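Local coordinates for 6-phospho-beta-glucosidase (Thermotoga maritima, PDB 1UP7), which hydrolyses cellobiose 6'-phosphate to glucose 6-phosphate and glucose, using NAD+ and a manganese ion, at the interface of chains A and B. Residues are numbered along the deposited sequence; one frame, centred on the assembly and turned at random. Chains: chain A/B, 6-phospho-beta-glucosidase.

The interface of chains A and B. Residues chain A 231-232, 235; chain B 381, 384, 388, 396, 399-400.
A:Trp231 pushes its indole into a groove between helices 380-389 and 396-409 of chain B, a knob-in-groove contact in the two-fold interface of this family 4 glycosidase, which forms dimers and tetramers in solution. The packing is tight around the six-membered ring. Its CZ3 rests 3.7 Å from CG of B:Leu384, whose side chain crosses the indole at about a right angle, while CH2 lies 3.8 Å from the methyl CB of B:Ala399. At the rim, in the ring plane, the backbone O of B:Val396 sits 3.3 Å from CZ2. The aliphatic stem of B:Lys400 runs antiparallel over one face, its CD 3.9 Å from the centroid of the five-membered ring in a CH-pi contact; CB of A:Phe232 lies over the opposite face, toward its rim. The first torsion of A:Trp231 (chi1 63°) tucks CG between the backbone N and the carbonyl carbon, and from there the ring reaches across to chain B. Were A:Trp231 an alanine, the groove between the two helices would probably be left unfilled and the B:Lys400 stem would lose the ring face it lies on. The flanks bury far less surface: CD1 of A:Phe232 meets CD1 of B:Leu388 loosely at 4.0 Å, and A:Ser235 hides 17 Å² where CB and CG of B:Lys381 pass it. The hydroxyl OG of A:Ser235 turns back within its own helix, donating to the O of A:Trp231 at 2.6 Å.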
loop_
_atom_site.group_PDB
_atom_site.type_symbol
_atom_site.label_atom_id
_atom_site.label_comp_id
_atom_site.label_asym_id
_atom_site.label_seq_id
_atom_site.Cartn_x
_atom_site.Cartn_y
_atom_site.Cartn_z
ATOM N N TRP A 231 24.114 -25.832 9.732
ATOM C CA TRP A 231 22.816 -25.699 10.361
ATOM C C TRP A 231 22.160 -24.342 10.033
ATOM O O TRP A 231 20.936 -24.221 9.951
ATOM C CB TRP A 231 23.010 -25.949 11.848
ATOM C CG TRP A 231 23.884 -24.956 12.524
ATOM C CD1 TRP A 231 25.186 -25.129 12.921
ATOM C CD2 TRP A 231 23.514 -23.634 12.912
ATOM N NE1 TRP A 231 25.631 -23.994 13.546
ATOM C CE2 TRP A 231 24.617 -23.066 13.560
ATOM C CE3 TRP A 231 22.331 -22.896 12.829
ATOM C CZ2 TRP A 231 24.583 -21.805 14.102
ATOM C CZ3 TRP A 231 22.305 -21.637 13.336
ATOM C CH2 TRP A 231 23.427 -21.098 13.979
ATOM N N PHE A 232 23.006 -23.352 9.778
ATOM C CA PHE A 232 22.589 -21.976 9.466
ATOM C C PHE A 232 21.766 -21.910 8.166
ATOM O O PHE A 232 20.703 -21.293 8.079
ATOM C CB PHE A 232 23.819 -21.044 9.373
ATOM C CG PHE A 232 23.468 -19.618 8.938
ATOM C CD1 PHE A 232 23.067 -18.674 9.864
ATOM C CD2 PHE A 232 23.534 -19.248 7.608
ATOM C CE1 PHE A 232 22.719 -17.398 9.468
ATOM C CE2 PHE A 232 23.155 -17.973 7.183
ATOM C CZ PHE A 232 22.752 -17.035 8.114
ATOM N N SER A 235 18.472 -23.732 8.498
ATOM C CA SER A 235 17.554 -23.035 9.394
ATOM C C SER A 235 16.975 -21.848 8.713
ATOM O O SER A 235 15.777 -21.678 8.637
ATOM C CB SER A 235 18.323 -22.586 10.626
ATOM O OG SER A 235 18.706 -23.768 11.298
ATOM N N LYS B 381 14.903 -25.822 13.460
ATOM C CA LYS B 381 15.632 -25.088 12.420
ATOM C C LYS B 381 15.093 -23.658 12.337
ATOM O O LYS B 381 15.853 -22.696 12.418
ATOM C CB LYS B 381 15.465 -25.811 11.067
ATOM C CG LYS B 381 16.530 -26.884 10.793
ATOM C CD LYS B 381 16.243 -27.634 9.463
ATOM C CE LYS B 381 17.084 -28.932 9.365
ATOM N NZ LYS B 381 16.497 -29.994 8.426
ATOM N N LEU B 384 15.904 -21.450 15.389
ATOM C CA LEU B 384 17.257 -20.897 15.280
ATOM C C LEU B 384 17.209 -19.632 14.425
ATOM O O LEU B 384 17.805 -18.637 14.760
ATOM C CB LEU B 384 18.194 -21.930 14.641
ATOM C CG LEU B 384 19.370 -22.581 15.372
ATOM C CD1 LEU B 384 19.478 -22.297 16.886
ATOM C CD2 LEU B 384 19.429 -24.103 15.106
ATOM N N LEU B 388 18.081 -15.854 15.771
ATOM C CA LEU B 388 19.112 -15.014 15.165
ATOM C C LEU B 388 18.585 -13.692 14.678
ATOM O O LEU B 388 19.352 -12.758 14.471
ATOM C CB LEU B 388 19.788 -15.715 13.988
ATOM C CG LEU B 388 20.626 -16.939 14.327
ATOM C CD1 LEU B 388 20.829 -17.813 13.072
ATOM C CD2 LEU B 388 21.957 -16.495 14.953
ATOM N N VAL B 396 25.750 -16.210 15.690
ATOM C CA VAL B 396 25.767 -17.539 15.094
ATOM C C VAL B 396 26.506 -18.553 15.980
ATOM O O VAL B 396 25.999 -19.678 16.183
ATOM C CB VAL B 396 26.372 -17.505 13.657
ATOM C CG1 VAL B 396 26.773 -18.891 13.145
ATOM C CG2 VAL B 396 25.389 -16.846 12.687
ATOM N N ALA B 399 24.189 -19.608 18.949
ATOM C CA ALA B 399 22.759 -19.861 18.724
ATOM C C ALA B 399 22.357 -21.318 19.034
ATOM O O ALA B 399 21.328 -21.564 19.695
ATOM C CB ALA B 399 22.347 -19.481 17.296
ATOM N N LYS B 400 23.166 -22.268 18.562
ATOM C CA LYS B 400 22.805 -23.663 18.686
ATOM C C LYS B 400 22.768 -24.111 20.140
ATOM O O LYS B 400 21.810 -24.714 20.577
ATOM C CB LYS B 400 23.730 -24.587 17.871
ATOM C CG LYS B 400 23.036 -25.184 16.642
ATOM C CD LYS B 400 23.732 -26.456 16.146
ATOM C CE LYS B 400 22.724 -27.540 15.739
ATOM N NZ LYS B 400 22.863 -28.797 16.625
#